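Local coordinates for protein transcription factor tau subunit sfc1 (Schizosaccharomyces pombe, PDB 4BJI) that helps activate tRNA and 5S RNA genes as part of the TFIIIC tauA domain, which binds boxA promoter DNA ahead of RNA polymerase III recruitment, at residues K35-Q38 against E39-A43; L133-N137 against R138-V142. One frame throughout, in Å; residues are numbered along the deposited sequence.

The two contacts lie in separate parts of the DNA-binding domain of sfc1, with centres about 27 Å apart and nearest atoms about 14 Å apart, so they do not touch. Contact 1 comes first along the chain, in the opening turns of helix 35-50, within the TFIIIC helix-turn-helix region. Contact 2 follows much later, where a loop runs into strand 139-141, the partner of strand 109-111 in a two-stranded antiparallel sheet. They share no helix or sheet. Bonds from the Q141 side chain to R51, V53 and T55 join strand 139-141 to strand 53-55 of the four-stranded sheet, so the part holding contact 2 is tied to the helix-turn-helix region holding contact 1.

Contact 1: residues K35-Q38 against E39-A43; sequences KTIQ and EVIEA
K35-Q38 and E39-A43 meet within one helix, as i to i+4 contacts in the first turns of helix 35-50. Main-chain bonds run from E39 N to K35 O (3.1 Å), I41 N to I37 O (2.9 Å) and E42 N to Q38 O (2.9 Å). On the outer side NE2 of Q38 donates to the anti lone pair of E42 OE2 at 2.8 Å, bent to 137°, with OE2 in the amide plane. The two flat groups are nearly coplanar, 28° apart. A bend at chi2 (64°) turns the Q38 amide across the helix, past I41 and up to E42; NE2 lies 3.8 Å from I41 CG2. E42 OE2 also forms a salt bridge with K45. An alanine in place of Q38 would probably leave E42 OE2 with K45 but without its amide donor, and remove the contact with I41 CG2. In one of two E39 conformers, a water bridges T36 O and E39 OE1, and OE2 bonds to Y67. The inner side is apolar: I37 CG2 meets I41 CD1 at 4.1 Å, and both residues pack on A74. This is an amphipathic helix start, polar on its outer face and apolar toward helix 71-74, in a helix-turn-helix family domain.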
loop_
_atom_site.group_PDB
_atom_site.type_symbol
_atom_site.label_atom_id
_atom_site.label_comp_id
_atom_site.label_asym_id
_atom_site.label_seq_id
_atom_site.Cartn_x
_atom_site.Cartn_y
_atom_site.Cartn_z
ATOM N N LYS A 35 -11.290 26.188 4.282
ATOM C CA LYS A 35 -10.069 26.299 5.043
ATOM C C LYS A 35 -9.854 25.011 5.821
ATOM O O LYS A 35 -8.728 24.564 5.974
ATOM C CB LYS A 35 -10.129 27.506 5.998
ATOM C CG LYS A 35 -10.320 28.820 5.257
ATOM C CD LYS A 35 -10.317 30.030 6.195
ATOM C CE LYS A 35 -9.021 30.141 7.000
ATOM N NZ LYS A 35 -8.906 31.445 7.738
ATOM N N THR A 36 -10.942 24.368 6.276
ATOM C CA THR A 36 -10.801 23.169 7.113
ATOM C C THR A 36 -10.109 22.070 6.286
ATOM O O THR A 36 -9.214 21.362 6.767
ATOM C CB THR A 36 -12.169 22.645 7.646
ATOM O OG1 THR A 36 -12.739 23.640 8.509
ATOM C CG2 THR A 36 -12.001 21.361 8.445
ATOM N N ILE A 37 -10.512 21.915 5.024
ATOM C CA ILE A 37 -9.903 20.895 4.166
ATOM C C ILE A 37 -8.532 21.345 3.661
ATOM O O ILE A 37 -7.622 20.524 3.517
ATOM C CB ILE A 37 -10.858 20.549 3.005
ATOM C CG1 ILE A 37 -12.132 19.938 3.573
ATOM C CG2 ILE A 37 -10.242 19.565 1.995
ATOM C CD1 ILE A 37 -11.918 18.715 4.502
ATOM N N GLN A 38 -8.350 22.634 3.403
ATOM C CA GLN A 38 -7.043 23.167 3.006
ATOM C C GLN A 38 -5.971 22.796 4.033
ATOM O O GLN A 38 -4.848 22.461 3.665
ATOM C CB GLN A 38 -7.091 24.686 2.810
ATOM C CG GLN A 38 -5.859 25.195 2.105
ATOM C CD GLN A 38 -5.743 24.654 0.675
ATOM O OE1 GLN A 38 -6.730 24.616 -0.072
ATOM N NE2 GLN A 38 -4.536 24.241 0.291
ATOM N N GLU A 39 -6.288 22.842 5.324
ATOM C CA GLU A 39 -5.325 22.450 6.354
ATOM C C GLU A 39 -4.856 21.014 6.122
ATOM O O GLU A 39 -3.688 20.717 6.271
ATOM C CB GLU A 39 -5.932 22.591 7.764
ATOM C CG GLU A 39 -4.933 22.368 8.900
ATOM C CD GLU A 39 -5.596 22.363 10.277
ATOM O OE1 GLU A 39 -6.770 22.775 10.383
ATOM O OE2 GLU A 39 -4.942 21.940 11.254
ATOM N N VAL A 40 -5.778 20.133 5.750
ATOM C CA VAL A 40 -5.411 18.735 5.507
ATOM C C VAL A 40 -4.579 18.608 4.252
ATOM O O VAL A 40 -3.571 17.875 4.248
ATOM C CB VAL A 40 -6.670 17.839 5.416
ATOM C CG1 VAL A 40 -6.281 16.379 5.290
ATOM C CG2 VAL A 40 -7.570 18.067 6.648
ATOM N N ILE A 41 -4.940 19.353 3.206
ATOM C CA ILE A 41 -4.167 19.379 1.970
ATOM C C ILE A 41 -2.738 19.835 2.245
ATOM O O ILE A 41 -1.776 19.207 1.763
ATOM C CB ILE A 41 -4.847 20.287 0.935
ATOM C CG1 ILE A 41 -6.186 19.696 0.489
ATOM C CG2 ILE A 41 -3.896 20.551 -0.246
ATOM C CD1 ILE A 41 -7.021 20.664 -0.351
ATOM N N GLU A 42 -2.548 20.869 3.056
ATOM C CA GLU A 42 -1.214 21.329 3.382
ATOM C C GLU A 42 -0.387 20.304 4.153
ATOM O O GLU A 42 0.832 20.206 3.922
ATOM C CB GLU A 42 -1.275 22.659 4.126
ATOM C CG GLU A 42 -1.837 23.794 3.260
ATOM C CD GLU A 42 -1.112 23.932 1.949
ATOM O OE1 GLU A 42 0.126 24.022 1.962
ATOM O OE2 GLU A 42 -1.775 23.906 0.901
ATOM N N ALA A 43 -1.022 19.519 5.014
ATOM C CA ALA A 43 -0.339 18.453 5.727
ATOM C C ALA A 43 0.033 17.296 4.796
ATOM O O ALA A 43 1.051 16.617 5.004
ATOM C CB ALA A 43 -1.207 17.958 6.851
HETATM O O HOH W 1 -8.888 21.075 9.415
#

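Contact 2: residues L133-N137 against R138-V142; sequences LFPTN and RVYQV
N137 fits its side chain between the main chain of V139 and the ring of Y140, just where the loop enters strand 139-141. Its CB lies 3.7 Å from Y140 OH. With CG anti to the backbone N (chi1 -170°), the amide is carried forward beside the next residues, and CG comes within 3.4 Å of V139 O. At the tip the two amide atoms part. OD1 receives a weak, long bond from V139 N, while ND2 donates to V139 O at 2.8 Å, above that carbonyl's plane. N137 thus holds V139 O at short range and V139 N only weakly. The same ND2 stands over one face of the Y140 ring, offset toward the rim and nearest CE2 (3.3 Å), with amide and ring planes 64° apart. F128 meets Y140 edge-to-face, and the Y140 hydroxyl reaches back to P135 CB (3.5 Å). P135 in turn rests on L186 and L189 of helix 172-189.

R138 turns back on the loop. Bent at chi2 (-72°), its chain passes the N137 carbonyl and brings NH1 to two acceptors, P135 O at 3.0 Å and N137 O at 3.1 Å. Both oxygens lie near the guanidinium plane, although NH1 sits above each carbonyl plane. One nitrogen therefore clasps the loop at two points, while NE makes a weak bond to L114 O. R138 pairs through the main chain with F112 and Y140 with L110, on and just beyond strand 109-111. The weak OD1 bond of N137 is consistent with a loose Asx turn at this loop-to-strand junction, which leads into strand 139-141, the antiparallel partner of 109-111.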
loop_
_atom_site.group_PDB
_atom_site.type_symbol
_atom_site.label_atom_id
_atom_site.label_comp_id
_atom_site.label_asym_id
_atom_site.label_seq_id
_atom_site.Cartn_x
_atom_site.Cartn_y
_atom_site.Cartn_z
ATOM N N LEU A 133 -0.222 -8.527 17.644
ATOM C CA LEU A 133 -1.491 -9.258 17.574
ATOM C C LEU A 133 -2.677 -8.386 17.139
ATOM O O LEU A 133 -2.673 -7.174 17.311
ATOM C CB LEU A 133 -1.807 -9.875 18.935
ATOM C CG LEU A 133 -0.742 -10.813 19.504
ATOM C CD1 LEU A 133 -1.195 -11.285 20.909
ATOM C CD2 LEU A 133 -0.453 -11.989 18.581
ATOM N N PHE A 134 -3.693 -9.041 16.584
ATOM C CA PHE A 134 -4.952 -8.394 16.255
ATOM C C PHE A 134 -4.818 -7.182 15.339
ATOM O O PHE A 134 -5.402 -6.123 15.581
ATOM C CB PHE A 134 -5.676 -7.973 17.557
ATOM C CG PHE A 134 -5.761 -9.073 18.583
ATOM C CD1 PHE A 134 -6.385 -10.269 18.285
ATOM C CD2 PHE A 134 -5.222 -8.905 19.853
ATOM C CE1 PHE A 134 -6.473 -11.283 19.214
ATOM C CE2 PHE A 134 -5.311 -9.927 20.800
ATOM C CZ PHE A 134 -5.932 -11.112 20.471
ATOM N N PRO A 135 -4.039 -7.329 14.266
ATOM C CA PRO A 135 -3.999 -6.228 13.316
ATOM C C PRO A 135 -5.355 -6.046 12.642
ATOM O O PRO A 135 -6.017 -7.026 12.331
ATOM C CB PRO A 135 -2.919 -6.672 12.320
ATOM C CG PRO A 135 -2.956 -8.140 12.345
ATOM C CD PRO A 135 -3.250 -8.479 13.816
ATOM N N THR A 136 -5.752 -4.804 12.430
ATOM C CA THR A 136 -6.994 -4.508 11.739
ATOM C C THR A 136 -6.767 -4.138 10.266
ATOM O O THR A 136 -7.692 -4.163 9.465
ATOM C CB THR A 136 -7.715 -3.327 12.398
ATOM O OG1 THR A 136 -6.930 -2.134 12.243
ATOM C CG2 THR A 136 -7.961 -3.595 13.884
ATOM N N ASN A 137 -5.532 -3.835 9.894
ATOM C CA ASN A 137 -5.223 -3.461 8.528
ATOM C C ASN A 137 -5.199 -4.675 7.623
ATOM O O ASN A 137 -4.730 -5.745 8.030
ATOM C CB ASN A 137 -3.844 -2.816 8.528
ATOM C CG ASN A 137 -3.507 -2.181 7.229
ATOM O OD1 ASN A 137 -4.392 -1.634 6.534
ATOM N ND2 ASN A 137 -2.229 -2.257 6.861
ATOM N N ARG A 138 -5.688 -4.513 6.392
ATOM C CA ARG A 138 -5.638 -5.635 5.457
ATOM C C ARG A 138 -4.903 -5.307 4.173
ATOM O O ARG A 138 -4.827 -6.147 3.296
ATOM C CB ARG A 138 -7.037 -6.146 5.126
ATOM C CG ARG A 138 -7.760 -6.773 6.346
ATOM C CD ARG A 138 -7.159 -8.150 6.739
ATOM N NE ARG A 138 -7.874 -8.749 7.875
ATOM C CZ ARG A 138 -7.547 -8.558 9.150
ATOM N NH1 ARG A 138 -6.510 -7.789 9.467
ATOM N NH2 ARG A 138 -8.264 -9.128 10.111
ATOM N N VAL A 139 -4.380 -4.091 4.049
ATOM C CA VAL A 139 -3.587 -3.719 2.873
ATOM C C VAL A 139 -2.254 -3.163 3.366
ATOM O O VAL A 139 -2.232 -2.192 4.106
ATOM C CB VAL A 139 -4.260 -2.665 1.970
ATOM C CG1 VAL A 139 -3.408 -2.390 0.751
ATOM C CG2 VAL A 139 -5.647 -3.116 1.556
ATOM N N TYR A 140 -1.156 -3.827 3.003
ATOM C CA TYR A 140 0.186 -3.451 3.457
ATOM C C TYR A 140 1.030 -3.062 2.272
ATOM O O TYR A 140 1.097 -3.795 1.281
ATOM C CB TYR A 140 0.854 -4.607 4.196
ATOM C CG TYR A 140 0.174 -4.936 5.498
ATOM C CD1 TYR A 140 -0.859 -5.851 5.544
ATOM C CD2 TYR A 140 0.557 -4.320 6.660
ATOM C CE1 TYR A 140 -1.491 -6.148 6.734
ATOM C CE2 TYR A 140 -0.070 -4.617 7.853
ATOM C CZ TYR A 140 -1.075 -5.532 7.875
ATOM O OH TYR A 140 -1.704 -5.813 9.107
ATOM N N GLN A 141 1.738 -1.958 2.406
ATOM C CA GLN A 141 2.711 -1.569 1.401
ATOM C C GLN A 141 4.092 -2.148 1.709
ATOM O O GLN A 141 4.475 -2.276 2.872
ATOM C CB GLN A 141 2.809 -0.069 1.278
ATOM C CG GLN A 141 1.573 0.524 0.591
ATOM C CD GLN A 141 1.729 2.011 0.424
ATOM O OE1 GLN A 141 1.328 2.775 1.316
ATOM N NE2 GLN A 141 2.321 2.448 -0.657
ATOM N N VAL A 142 4.841 -2.484 0.665
ATOM C CA VAL A 142 6.136 -3.133 0.850
ATOM C C VAL A 142 7.085 -2.379 1.780
ATOM O O VAL A 142 7.731 -2.986 2.640
ATOM C CB VAL A 142 6.779 -3.363 -0.516
ATOM C CG1 VAL A 142 8.280 -3.718 -0.382
ATOM C CG2 VAL A 142 5.987 -4.438 -1.290
#